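Local atomic coordinates of phosphatidylserine synthase (Haemophilus influenzae, PDB entry 3HSI), a protein that belongs to the phospholipase D superfamily and is built round two mixed beta sheets flanked by helices. Residues K51-A57 / L83-I89; V147-V152 / L183-V188; N260-E264 / R385-L389; P279-F283 / Y331-L335. All blocks are in the same frame, centred on the assembly; numbering follows the deposited sequence.

Contact 1: residues K51-A57 / L83-I89; sequences KRIYVTA and LDVKVLI
Y54 and D84 meet where two parallel strands pair, and with K86 they form the polar end of the contact. The face that carries I53, V55, V85 and V87 is tightly packed. There V55 CG1 touches V87 CG1 at 4.0 Å, the two valines lying side by side, and I53 CD1 reaches L83 CD2 at 3.9 Å. Between the faces the backbones are bound in regular parallel fashion. I53 gives its N-H to D84 O and takes one from K86 N. V55 N donates to K86 O in the same way. L88 N donates to V55 O at 2.7 Å, nearly straight (175°).

On the other face Y54, T56 and L88 are buried, and the looser part is confined to the end with D84 and K86, both partly exposed. The Y54 hydroxyl donates to D84 OD2 at 2.6 Å, on its syn side but 26° out of the carboxylate plane. It also bonds N192 ND2. K86 runs beside Y54, with K86 CB over one ring face, 4.2 Å from the Y54 centroid. Bent at chi2 (-130°), K86 turns back so that its NZ forms a salt bridge with D84 OD1 at 2.8 Å; a weak bond joins NZ to Y54 OH. The R52 side chain leads away, and its NE bonds the backbone O of D149. The pairing of strands 52-56 and 84-90, linked through helix 64-79, is that of a beta-alpha-beta unit in a mixed sheet.

Contact 2: residues V147-V152 / L183-V188; sequences VFDDTV and LADSMV
V147 points from its strand into helix 181-195, where A184, M187 and V188 receive it. V147 CB already lies 4.0 Å from V188 CG2. With CG1 anti to the backbone N (chi1 175°), that branch enters between two helix residues. V147 CG1 meets V188 CG2 at 3.7 Å and A184 CB at 3.8 Å. The other branch, V147 CG2, faces M187 CB, 4.1 Å away.

V152 fills the same role from the next strand. M187, modelled as selenomethionine, brings its SE against both methyls of V152, 3.8 Å from V152 CG1, and the two side chains cross at about a right angle. V152 CG2 also touches L183.

The two strands form a beta hairpin closed by a type II' turn from F148 to T151, within the phospholipase D active-site motif of the sequence. The helix comes close to this turn at A184, whose CB sits 3.7 Å from D150 CA. The small side chain of A184 probably permits this close approach.

Beyond the apolar part, D150 and D185 bring two carboxylates near each other, D150 OD1 and D185 OD1 4.1 Å apart and their planes turned 74°. A water lies between the two OD1 atoms. R52 forms a salt bridge with D185 and a long, weak ion pair with D150, and so probably offsets the repulsion between them.

Contact 3: residues N260-E264 / R385-L389; sequences NQVIE and RAWRL
W387 lies flat against the side-chain amide of N260, with the two planes only 4° apart. The amide carbon N260 CG sits 3.6 Å above the plane of the W387 indole, over its centre. N260 OD1 lies over the six-membered ring, 3.6 Å from W387 CZ3. N260 CB lies over the five-membered ring in a CH-pi contact. The ND2 end makes a weak bond to A386 O.

Helix 258-268 thus packs on the loop between strands 374-378 and 391-398 of the PLD-like domain.

The indole edge is used as well. W387 NE1 donates to E264 OE2 at 2.8 Å, on the anti lone pair, with the carboxylate nearly coplanar with the ring. I263 CG2 meets the edge at W387 CH2, 3.8 Å away. E264 is also a link to the dimer partner: its OE1 forms a salt bridge with R216 of the second subunit, which packs on W387 too.

Contact 4: residues P279-F283 / Y331-L335; sequences PYFNF and YESNL
Y280 and Y331 meet obliquely, their ring planes 34° apart and the centroids 5.3 Å from each other. The close approach is made by the Y280 methylene. Y280 CB stands over one face of the Y331 ring, 3.7 Å from the centroid. The Y280 ring continues past it, so that Y280 CG comes within 3.8 Å of Y331 CE2. N282 CB reaches Y331 CE1 at 3.9 Å, and the N282 amide is inclined by 33° to that ring. N282 itself is held by K455, whose backbone O accepts from its ND2.

The contact joins the loop after strand 273-277, which leads into helix 285-296, to helix 327-341 in the PLD-like domain. No hydrogen bond crosses between the two segments; the contact rests on van der Waals and CH-pi contacts.

F281 sits between Y280 and N282 in the loop. Its CG is anti to the backbone N (chi1 -171°), which carries the ring onto the helix. The ring and the L335 side chain cross at about a right angle. L335 CD1 sits over one face of the F281 ring, 3.8 Å from the centroid. F281 CD2 lies 3.5 Å from L335 N and F281 CE2 3.7 Å from N334 O. The L335 N-H is used within the helix by Y331 O. F338, further along the same helix, also meets the F281 ring.

How the contacts relate
Contacts 1 and 2 belong to one sheet, in which strands 52-56 and 146-148 are neighbours. Their centres are 10 Å apart and they touch. Y54 O lies 2.6 Å from V147 N, and R52 NE 2.7 Å from D149 O, both probable hydrogen bonds. V188 also packs on Y54, so helix 181-195 lies over both strands. Contacts 3 and 4 adjoin the other mixed sheet, contact 3 before strand 391-398 and contact 4 after strand 273-277. Their centres are 17 Å apart, their nearest atoms about 6 Å. Contact 4 lies across the chain's centre from contacts 1 and 2, its centre about 34 Å from the centre of each. Contact 2 includes part of the active-site motif of the sequence.

Contact 1: residues K51-A57 / L83-I89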
loop_
_atom_site.group_PDB
_atom_site.type_symbol
_atom_site.label_atom_id
_atom_site.label_comp_id
_atom_site.label_asym_id
_atom_site.label_seq_id
_atom_site.Cartn_x
_atom_site.Cartn_y
_atom_site.Cartn_z
ATOM N N LYS C 51 -40.408 -3.583 -4.329
ATOM C CA LYS C 51 -39.653 -4.776 -4.710
ATOM C C LYS C 51 -38.298 -4.898 -4.029
ATOM O O LYS C 51 -37.957 -5.947 -3.504
ATOM C CB LYS C 51 -39.493 -4.808 -6.239
ATOM C CG LYS C 51 -40.862 -4.990 -6.954
ATOM C CD LYS C 51 -40.913 -4.270 -8.297
ATOM C CE LYS C 51 -42.099 -4.776 -9.131
ATOM N NZ LYS C 51 -41.862 -4.621 -10.613
ATOM N N ARG C 52 -37.518 -3.830 -4.022
ATOM C CA ARG C 52 -36.144 -3.934 -3.509
ATOM C C ARG C 52 -35.581 -2.606 -3.030
ATOM O O ARG C 52 -36.019 -1.526 -3.491
ATOM C CB ARG C 52 -35.213 -4.486 -4.588
ATOM C CG ARG C 52 -34.998 -3.487 -5.751
ATOM C CD ARG C 52 -34.463 -4.175 -6.983
ATOM N NE ARG C 52 -34.478 -3.240 -8.099
ATOM C CZ ARG C 52 -34.075 -3.517 -9.336
ATOM N NH1 ARG C 52 -33.604 -4.727 -9.652
ATOM N NH2 ARG C 52 -34.144 -2.569 -10.254
ATOM N N ILE C 53 -34.602 -2.721 -2.127
ATOM C CA ILE C 53 -33.830 -1.611 -1.628
ATOM C C ILE C 53 -32.401 -2.089 -1.448
ATOM O O ILE C 53 -32.126 -2.918 -0.569
ATOM C CB ILE C 53 -34.371 -1.061 -0.281
ATOM C CG1 ILE C 53 -35.774 -0.432 -0.466
ATOM C CG2 ILE C 53 -33.380 -0.035 0.315
ATOM C CD1 ILE C 53 -36.525 -0.122 0.842
ATOM N N TYR C 54 -31.523 -1.595 -2.312
ATOM C CA TYR C 54 -30.084 -1.830 -2.234
ATOM C C TYR C 54 -29.378 -0.524 -1.926
ATOM O O TYR C 54 -29.702 0.529 -2.511
ATOM C CB TYR C 54 -29.534 -2.412 -3.553
ATOM C CG TYR C 54 -29.871 -3.895 -3.792
ATOM C CD1 TYR C 54 -28.850 -4.870 -3.838
ATOM C CD2 TYR C 54 -31.191 -4.316 -3.946
ATOM C CE1 TYR C 54 -29.143 -6.221 -4.049
ATOM C CE2 TYR C 54 -31.502 -5.670 -4.155
ATOM C CZ TYR C 54 -30.472 -6.614 -4.207
ATOM O OH TYR C 54 -30.776 -7.935 -4.425
ATOM N N VAL C 55 -28.417 -0.611 -1.025
ATOM C CA VAL C 55 -27.622 0.505 -0.560
ATOM C C VAL C 55 -26.186 -0.005 -0.443
ATOM O O VAL C 55 -25.972 -1.075 0.136
ATOM C CB VAL C 55 -28.103 0.962 0.835
ATOM C CG1 VAL C 55 -27.099 1.899 1.486
ATOM C CG2 VAL C 55 -29.475 1.643 0.754
ATOM N N THR C 56 -25.240 0.706 -1.066
ATOM C CA THR C 56 -23.803 0.546 -0.808
ATOM C C THR C 56 -23.392 1.914 -0.295
ATOM O O THR C 56 -23.674 2.904 -0.932
ATOM C CB THR C 56 -22.916 0.226 -2.090
ATOM O OG1 THR C 56 -23.164 1.223 -3.109
ATOM C CG2 THR C 56 -23.196 -1.125 -2.655
ATOM N N ALA C 57 -22.788 1.969 0.885
ATOM C CA ALA C 57 -22.299 3.218 1.452
ATOM C C ALA C 57 -21.027 2.877 2.217
ATOM O O ALA C 57 -20.758 1.695 2.472
ATOM C CB ALA C 57 -23.355 3.854 2.359
ATOM N N LEU C 83 -39.966 -7.882 0.437
ATOM C CA LEU C 83 -39.069 -6.833 0.002
ATOM C C LEU C 83 -37.616 -7.327 0.090
ATOM O O LEU C 83 -37.153 -7.786 1.128
ATOM C CB LEU C 83 -39.275 -5.575 0.841
ATOM C CG LEU C 83 -38.653 -4.251 0.349
ATOM C CD1 LEU C 83 -39.384 -3.663 -0.855
ATOM C CD2 LEU C 83 -38.703 -3.267 1.500
ATOM N N ASP C 84 -36.910 -7.249 -1.019
ATOM C CA ASP C 84 -35.509 -7.642 -1.059
ATOM C C ASP C 84 -34.678 -6.436 -0.587
ATOM O O ASP C 84 -34.496 -5.501 -1.351
ATOM C CB ASP C 84 -35.167 -8.059 -2.500
ATOM C CG ASP C 84 -33.712 -8.466 -2.685
ATOM O OD1 ASP C 84 -33.006 -8.750 -1.679
ATOM O OD2 ASP C 84 -33.281 -8.490 -3.861
ATOM N N VAL C 85 -34.238 -6.429 0.679
ATOM C CA VAL C 85 -33.414 -5.321 1.232
ATOM C C VAL C 85 -31.974 -5.783 1.488
ATOM O O VAL C 85 -31.762 -6.724 2.249
ATOM C CB VAL C 85 -33.979 -4.721 2.568
ATOM C CG1 VAL C 85 -33.151 -3.494 3.012
ATOM C CG2 VAL C 85 -35.394 -4.326 2.434
ATOM N N LYS C 86 -30.994 -5.102 0.887
ATOM C CA LYS C 86 -29.575 -5.415 1.116
ATOM C C LYS C 86 -28.830 -4.128 1.321
ATOM O O LYS C 86 -28.957 -3.217 0.516
ATOM C CB LYS C 86 -28.962 -6.209 -0.053
ATOM C CG LYS C 86 -29.732 -7.499 -0.338
ATOM C CD LYS C 86 -28.852 -8.723 -0.434
ATOM C CE LYS C 86 -29.692 -9.993 -0.493
ATOM N NZ LYS C 86 -30.489 -10.050 -1.761
ATOM N N VAL C 87 -28.119 -4.029 2.436
ATOM C CA VAL C 87 -27.322 -2.837 2.739
ATOM C C VAL C 87 -25.881 -3.300 2.861
ATOM O O VAL C 87 -25.545 -4.116 3.746
ATOM C CB VAL C 87 -27.813 -2.103 4.047
ATOM C CG1 VAL C 87 -26.958 -0.886 4.361
ATOM C CG2 VAL C 87 -29.326 -1.695 3.904
ATOM N N LEU C 88 -25.029 -2.807 1.964
ATOM C CA LEU C 88 -23.591 -3.156 2.020
ATOM C C LEU C 88 -22.780 -1.961 2.536
ATOM O O LEU C 88 -22.872 -0.870 1.986
ATOM C CB LEU C 88 -23.070 -3.627 0.649
ATOM C CG LEU C 88 -23.447 -5.018 0.122
ATOM C CD1 LEU C 88 -24.973 -5.171 -0.053
ATOM C CD2 LEU C 88 -22.722 -5.365 -1.198
ATOM N N ILE C 89 -22.033 -2.161 3.616
ATOM C CA ILE C 89 -21.167 -1.109 4.140
ATOM C C ILE C 89 -19.788 -1.697 4.331
ATOM O O ILE C 89 -19.612 -2.917 4.294
ATOM C CB ILE C 89 -21.693 -0.444 5.486
ATOM C CG1 ILE C 89 -21.972 -1.477 6.616
ATOM C CG2 ILE C 89 -22.858 0.499 5.210
ATOM C CD1 ILE C 89 -23.389 -2.102 6.652
#

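Contact 2: residues V147-V152 / L183-V188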
loop_
_atom_site.group_PDB
_atom_site.type_symbol
_atom_site.label_atom_id
_atom_site.label_comp_id
_atom_site.label_asym_id
_atom_site.label_seq_id
_atom_site.Cartn_x
_atom_site.Cartn_y
_atom_site.Cartn_z
ATOM N N VAL C 147 -30.529 1.901 -4.621
ATOM C CA VAL C 147 -31.510 1.554 -5.605
ATOM C C VAL C 147 -32.785 1.229 -4.867
ATOM O O VAL C 147 -32.785 0.385 -3.980
ATOM C CB VAL C 147 -31.051 0.355 -6.462
ATOM C CG1 VAL C 147 -32.173 -0.101 -7.443
ATOM C CG2 VAL C 147 -29.726 0.674 -7.190
ATOM N N PHE C 148 -33.862 1.923 -5.234
ATOM C CA PHE C 148 -35.193 1.649 -4.695
ATOM C C PHE C 148 -36.019 1.282 -5.885
ATOM O O PHE C 148 -36.316 2.138 -6.724
ATOM C CB PHE C 148 -35.790 2.887 -4.010
ATOM C CG PHE C 148 -34.875 3.512 -2.982
ATOM C CD1 PHE C 148 -33.958 4.487 -3.350
ATOM C CD2 PHE C 148 -34.938 3.131 -1.647
ATOM C CE1 PHE C 148 -33.133 5.061 -2.416
ATOM C CE2 PHE C 148 -34.111 3.711 -0.697
ATOM C CZ PHE C 148 -33.201 4.660 -1.071
ATOM N N ASP C 149 -36.401 0.015 -5.964
ATOM C CA ASP C 149 -37.101 -0.489 -7.124
ATOM C C ASP C 149 -36.315 -0.121 -8.370
ATOM O O ASP C 149 -35.199 -0.636 -8.521
ATOM C CB ASP C 149 -38.572 -0.041 -7.128
ATOM C CG ASP C 149 -39.358 -0.681 -5.996
ATOM O OD1 ASP C 149 -38.756 -1.468 -5.235
ATOM O OD2 ASP C 149 -40.570 -0.399 -5.858
ATOM N N ASP C 150 -36.864 0.765 -9.214
ATOM C CA ASP C 150 -36.244 1.206 -10.469
ATOM C C ASP C 150 -35.637 2.636 -10.397
ATOM O O ASP C 150 -35.359 3.254 -11.442
ATOM C CB ASP C 150 -37.262 1.157 -11.612
ATOM C CG ASP C 150 -37.625 -0.263 -12.045
ATOM O OD1 ASP C 150 -36.820 -1.213 -11.849
ATOM O OD2 ASP C 150 -38.737 -0.428 -12.615
ATOM N N THR C 151 -35.404 3.149 -9.183
ATOM C CA THR C 151 -34.827 4.481 -9.004
ATOM C C THR C 151 -33.419 4.436 -8.374
ATOM O O THR C 151 -33.216 3.796 -7.330
ATOM C CB THR C 151 -35.811 5.382 -8.203
ATOM O OG1 THR C 151 -37.056 5.390 -8.904
ATOM C CG2 THR C 151 -35.339 6.814 -8.097
ATOM N N VAL C 152 -32.448 5.088 -9.024
ATOM C CA VAL C 152 -31.123 5.246 -8.449
ATOM C C VAL C 152 -30.982 6.606 -7.744
ATOM O O VAL C 152 -31.250 7.653 -8.337
ATOM C CB VAL C 152 -30.010 5.059 -9.479
ATOM C CG1 VAL C 152 -28.656 5.322 -8.850
ATOM C CG2 VAL C 152 -30.023 3.637 -10.034
ATOM N N LEU C 183 -30.771 1.086 -15.719
ATOM C CA LEU C 183 -29.661 1.485 -14.848
ATOM C C LEU C 183 -29.815 0.829 -13.461
ATOM O O LEU C 183 -28.849 0.281 -12.905
ATOM C CB LEU C 183 -29.544 3.029 -14.695
ATOM C CG LEU C 183 -28.332 3.456 -13.810
ATOM C CD1 LEU C 183 -27.037 2.964 -14.401
ATOM C CD2 LEU C 183 -28.191 4.956 -13.571
ATOM N N ALA C 184 -31.029 0.858 -12.919
ATOM C CA ALA C 184 -31.261 0.250 -11.621
ATOM C C ALA C 184 -30.908 -1.239 -11.674
ATOM O O ALA C 184 -30.155 -1.725 -10.837
ATOM C CB ALA C 184 -32.708 0.474 -11.127
ATOM N N ASP C 185 -31.432 -1.947 -12.670
ATOM C CA ASP C 185 -31.139 -3.390 -12.809
ATOM C C ASP C 185 -29.625 -3.626 -12.925
ATOM O O ASP C 185 -29.104 -4.547 -12.357
ATOM C CB ASP C 185 -31.841 -3.968 -14.015
ATOM C CG ASP C 185 -33.347 -4.093 -13.816
ATOM O OD1 ASP C 185 -33.855 -3.932 -12.664
ATOM O OD2 ASP C 185 -34.032 -4.345 -14.827
ATOM N N SER C 186 -28.917 -2.753 -13.619
ATOM C CA SER C 186 -27.473 -2.937 -13.813
ATOM C C SER C 186 -26.711 -2.808 -12.505
ATOM O O SER C 186 -25.744 -3.532 -12.268
ATOM C CB SER C 186 -26.942 -1.896 -14.800
ATOM O OG SER C 186 -25.536 -2.004 -14.915
HETATM N N MSE C 187 -27.147 -1.874 -11.662
HETATM C CA MSE C 187 -26.478 -1.631 -10.403
HETATM C C MSE C 187 -26.696 -2.772 -9.365
HETATM O O MSE C 187 -25.737 -3.278 -8.736
HETATM C CB MSE C 187 -26.853 -0.236 -9.901
HETATM C CG MSE C 187 -26.280 0.823 -10.853
HETATM SE SE MSE C 187 -26.369 2.607 -10.126
HETATM C CE MSE C 187 -24.589 2.600 -9.281
ATOM N N VAL C 188 -27.935 -3.219 -9.273
ATOM C CA VAL C 188 -28.291 -4.355 -8.449
ATOM C C VAL C 188 -27.596 -5.647 -8.929
ATOM O O VAL C 188 -27.189 -6.457 -8.116
ATOM C CB VAL C 188 -29.829 -4.560 -8.475
ATOM C CG1 VAL C 188 -30.226 -5.929 -7.874
ATOM C CG2 VAL C 188 -30.526 -3.365 -7.804
HETATM O O HOH W 1 -36.324 -3.351 -13.146
#

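Contact 3: residues N260-E264 / R385-L389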
loop_
_atom_site.group_PDB
_atom_site.type_symbol
_atom_site.label_atom_id
_atom_site.label_comp_id
_atom_site.label_asym_id
_atom_site.label_seq_id
_atom_site.Cartn_x
_atom_site.Cartn_y
_atom_site.Cartn_z
ATOM N N ASN C 260 -10.613 4.870 -13.140
ATOM C CA ASN C 260 -9.461 5.744 -13.215
ATOM C C ASN C 260 -8.946 6.033 -14.610
ATOM O O ASN C 260 -8.558 7.154 -14.884
ATOM C CB ASN C 260 -8.371 5.262 -12.269
ATOM C CG ASN C 260 -8.854 5.304 -10.833
ATOM O OD1 ASN C 260 -9.832 5.986 -10.527
ATOM N ND2 ASN C 260 -8.210 4.585 -9.969
ATOM N N GLN C 261 -8.966 5.034 -15.482
ATOM C CA GLN C 261 -8.636 5.248 -16.893
ATOM C C GLN C 261 -9.586 6.273 -17.514
ATOM O O GLN C 261 -9.139 7.169 -18.216
ATOM C CB GLN C 261 -8.673 3.923 -17.682
ATOM C CG GLN C 261 -7.347 3.182 -17.702
ATOM C CD GLN C 261 -7.496 1.656 -17.919
ATOM O OE1 GLN C 261 -8.505 1.179 -18.459
ATOM N NE2 GLN C 261 -6.491 0.893 -17.473
ATOM N N VAL C 262 -10.890 6.156 -17.238
ATOM C CA VAL C 262 -11.853 7.148 -17.715
ATOM C C VAL C 262 -11.604 8.567 -17.182
ATOM O O VAL C 262 -11.582 9.535 -17.934
ATOM C CB VAL C 262 -13.326 6.690 -17.472
ATOM C CG1 VAL C 262 -14.291 7.859 -17.640
ATOM C CG2 VAL C 262 -13.683 5.554 -18.446
ATOM N N ILE C 263 -11.385 8.709 -15.888
ATOM C CA ILE C 263 -11.026 10.027 -15.351
ATOM C C ILE C 263 -9.760 10.636 -16.017
ATOM O O ILE C 263 -9.762 11.808 -16.473
ATOM C CB ILE C 263 -10.919 9.958 -13.796
ATOM C CG1 ILE C 263 -12.283 9.512 -13.227
ATOM C CG2 ILE C 263 -10.422 11.298 -13.216
ATOM C CD1 ILE C 263 -12.265 8.950 -11.756
ATOM N N GLU C 264 -8.693 9.840 -16.103
ATOM C CA GLU C 264 -7.464 10.305 -16.740
ATOM C C GLU C 264 -7.761 10.747 -18.167
ATOM O O GLU C 264 -7.293 11.789 -18.605
ATOM C CB GLU C 264 -6.367 9.218 -16.720
ATOM C CG GLU C 264 -5.979 8.805 -15.284
ATOM C CD GLU C 264 -4.934 7.694 -15.210
ATOM O OE1 GLU C 264 -4.299 7.419 -16.244
ATOM O OE2 GLU C 264 -4.737 7.097 -14.115
ATOM N N ARG C 385 -5.218 7.340 -2.618
ATOM C CA ARG C 385 -5.993 6.186 -2.057
ATOM C C ARG C 385 -6.958 5.614 -3.085
ATOM O O ARG C 385 -7.049 4.392 -3.280
ATOM C CB ARG C 385 -6.915 6.632 -0.902
ATOM C CG ARG C 385 -6.304 6.742 0.457
ATOM C CD ARG C 385 -7.404 6.617 1.511
ATOM N NE ARG C 385 -7.857 5.227 1.629
ATOM C CZ ARG C 385 -7.197 4.277 2.281
ATOM N NH1 ARG C 385 -6.042 4.556 2.872
ATOM N NH2 ARG C 385 -7.674 3.035 2.329
ATOM N N ALA C 386 -7.743 6.520 -3.676
ATOM C CA ALA C 386 -8.696 6.172 -4.737
ATOM C C ALA C 386 -7.982 5.530 -5.938
ATOM O O ALA C 386 -8.515 4.625 -6.575
ATOM C CB ALA C 386 -9.480 7.397 -5.158
ATOM N N TRP C 387 -6.754 5.944 -6.216
ATOM C CA TRP C 387 -6.027 5.371 -7.361
ATOM C C TRP C 387 -5.395 4.000 -7.129
ATOM O O TRP C 387 -4.867 3.368 -8.066
ATOM C CB TRP C 387 -4.958 6.350 -7.870
ATOM C CG TRP C 387 -5.346 6.967 -9.186
ATOM C CD1 TRP C 387 -4.708 6.811 -10.390
ATOM C CD2 TRP C 387 -6.477 7.815 -9.434
ATOM N NE1 TRP C 387 -5.377 7.513 -11.370
ATOM C CE2 TRP C 387 -6.467 8.134 -10.806
ATOM C CE3 TRP C 387 -7.516 8.312 -8.629
ATOM C CZ2 TRP C 387 -7.452 8.942 -11.393
ATOM C CZ3 TRP C 387 -8.497 9.105 -9.212
ATOM C CH2 TRP C 387 -8.451 9.421 -10.573
ATOM N N ARG C 388 -5.418 3.514 -5.899
ATOM C CA ARG C 388 -4.660 2.318 -5.645
ATOM C C ARG C 388 -5.339 1.411 -4.664
ATOM O O ARG C 388 -5.301 0.194 -4.823
ATOM C CB ARG C 388 -3.264 2.718 -5.129
ATOM C CG ARG C 388 -2.310 1.606 -4.967
ATOM C CD ARG C 388 -1.031 2.111 -4.266
ATOM N NE ARG C 388 -0.095 2.831 -5.141
ATOM C CZ ARG C 388 -0.098 4.151 -5.364
ATOM N NH1 ARG C 388 -1.015 4.946 -4.808
ATOM N NH2 ARG C 388 0.815 4.693 -6.168
ATOM N N LEU C 389 -5.938 1.994 -3.634
ATOM C CA LEU C 389 -6.414 1.194 -2.511
ATOM C C LEU C 389 -7.928 0.932 -2.509
ATOM O O LEU C 389 -8.347 -0.196 -2.254
ATOM C CB LEU C 389 -5.973 1.807 -1.182
ATOM C CG LEU C 389 -4.474 2.128 -1.066
ATOM C CD1 LEU C 389 -4.172 2.926 0.199
ATOM C CD2 LEU C 389 -3.648 0.839 -1.113
HETATM O O HOH W 2 -6.215 3.290 -10.617
#

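Contact 4: residues P279-F283 / Y331-L335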
loop_
_atom_site.group_PDB
_atom_site.type_symbol
_atom_site.label_atom_id
_atom_site.label_comp_id
_atom_site.label_asym_id
_atom_site.label_seq_id
_atom_site.Cartn_x
_atom_site.Cartn_y
_atom_site.Cartn_z
ATOM N N PRO C 279 -13.041 17.046 -2.017
ATOM C CA PRO C 279 -13.064 17.469 -0.606
ATOM C C PRO C 279 -11.750 18.095 -0.136
ATOM O O PRO C 279 -11.758 19.215 0.402
ATOM C CB PRO C 279 -13.316 16.170 0.148
ATOM C CG PRO C 279 -13.789 15.200 -0.909
ATOM C CD PRO C 279 -13.151 15.586 -2.156
ATOM N N TYR C 280 -10.647 17.390 -0.367
ATOM C CA TYR C 280 -9.289 17.830 0.032
ATOM C C TYR C 280 -8.500 18.073 -1.234
ATOM O O TYR C 280 -8.623 17.312 -2.177
ATOM C CB TYR C 280 -8.552 16.736 0.863
ATOM C CG TYR C 280 -9.501 15.887 1.696
ATOM C CD1 TYR C 280 -10.083 16.404 2.853
ATOM C CD2 TYR C 280 -9.879 14.606 1.285
ATOM C CE1 TYR C 280 -10.998 15.664 3.610
ATOM C CE2 TYR C 280 -10.798 13.844 2.033
ATOM C CZ TYR C 280 -11.348 14.386 3.208
ATOM O OH TYR C 280 -12.256 13.665 3.974
ATOM N N PHE C 281 -7.660 19.097 -1.245
ATOM C CA PHE C 281 -6.712 19.253 -2.319
ATOM C C PHE C 281 -5.581 18.232 -2.212
ATOM O O PHE C 281 -4.551 18.498 -1.590
ATOM C CB PHE C 281 -6.130 20.662 -2.334
ATOM C CG PHE C 281 -5.329 20.940 -3.538
ATOM C CD1 PHE C 281 -5.963 21.256 -4.745
ATOM C CD2 PHE C 281 -3.947 20.856 -3.495
ATOM C CE1 PHE C 281 -5.239 21.526 -5.871
ATOM C CE2 PHE C 281 -3.197 21.111 -4.633
ATOM C CZ PHE C 281 -3.844 21.445 -5.821
ATOM N N ASN C 282 -5.758 17.079 -2.850
ATOM C CA ASN C 282 -4.730 16.003 -2.759
ATOM C C ASN C 282 -4.783 15.089 -3.973
ATOM O O ASN C 282 -5.053 13.908 -3.818
ATOM C CB ASN C 282 -4.900 15.180 -1.450
ATOM C CG ASN C 282 -3.763 14.170 -1.226
ATOM O OD1 ASN C 282 -2.603 14.453 -1.519
ATOM N ND2 ASN C 282 -4.100 12.987 -0.701
ATOM N N PHE C 283 -4.517 15.642 -5.170
ATOM C CA PHE C 283 -4.621 14.878 -6.422
ATOM C C PHE C 283 -3.499 13.859 -6.546
ATOM O O PHE C 283 -2.376 14.113 -6.104
ATOM C CB PHE C 283 -4.635 15.785 -7.667
ATOM C CG PHE C 283 -5.844 16.657 -7.760
ATOM C CD1 PHE C 283 -7.100 16.103 -7.927
ATOM C CD2 PHE C 283 -5.727 18.035 -7.706
ATOM C CE1 PHE C 283 -8.259 16.928 -7.976
ATOM C CE2 PHE C 283 -6.854 18.853 -7.778
ATOM C CZ PHE C 283 -8.129 18.296 -7.899
ATOM N N TYR C 331 -3.256 20.013 3.636
ATOM C CA TYR C 331 -3.938 20.205 2.342
ATOM C C TYR C 331 -3.919 21.637 1.900
ATOM O O TYR C 331 -3.704 21.892 0.735
ATOM C CB TYR C 331 -5.387 19.680 2.333
ATOM C CG TYR C 331 -5.437 18.199 2.626
ATOM C CD1 TYR C 331 -4.535 17.339 2.031
ATOM C CD2 TYR C 331 -6.361 17.667 3.532
ATOM C CE1 TYR C 331 -4.550 15.979 2.307
ATOM C CE2 TYR C 331 -6.377 16.298 3.820
ATOM C CZ TYR C 331 -5.472 15.466 3.192
ATOM O OH TYR C 331 -5.461 14.112 3.444
ATOM N N GLU C 332 -4.150 22.564 2.821
ATOM C CA GLU C 332 -4.151 23.968 2.455
ATOM C C GLU C 332 -2.766 24.354 1.952
ATOM O O GLU C 332 -2.644 25.028 0.933
ATOM C CB GLU C 332 -4.537 24.844 3.631
ATOM C CG GLU C 332 -4.969 26.256 3.227
ATOM C CD GLU C 332 -5.163 27.203 4.433
ATOM O OE1 GLU C 332 -6.242 27.825 4.522
ATOM O OE2 GLU C 332 -4.253 27.322 5.297
ATOM N N SER C 333 -1.712 23.934 2.640
ATOM C CA SER C 333 -0.409 24.405 2.201
ATOM C C SER C 333 0.000 23.798 0.852
ATOM O O SER C 333 0.705 24.439 0.078
ATOM C CB SER C 333 0.672 24.266 3.288
ATOM O OG SER C 333 0.654 22.997 3.841
ATOM N N ASN C 334 -0.500 22.596 0.558
ATOM C CA ASN C 334 -0.341 22.024 -0.766
ATOM C C ASN C 334 -1.104 22.823 -1.850
ATOM O O ASN C 334 -0.571 23.085 -2.936
ATOM C CB ASN C 334 -0.644 20.504 -0.759
ATOM C CG ASN C 334 0.592 19.671 -0.298
ATOM O OD1 ASN C 334 1.648 19.744 -0.915
ATOM N ND2 ASN C 334 0.462 18.919 0.784
ATOM N N LEU C 335 -2.331 23.229 -1.536
ATOM C CA LEU C 335 -3.065 24.188 -2.368
ATOM C C LEU C 335 -2.304 25.514 -2.541
ATOM O O LEU C 335 -2.172 26.041 -3.647
ATOM C CB LEU C 335 -4.429 24.458 -1.750
ATOM C CG LEU C 335 -5.300 25.376 -2.587
ATOM C CD1 LEU C 335 -5.592 24.732 -3.955
ATOM C CD2 LEU C 335 -6.572 25.650 -1.825
#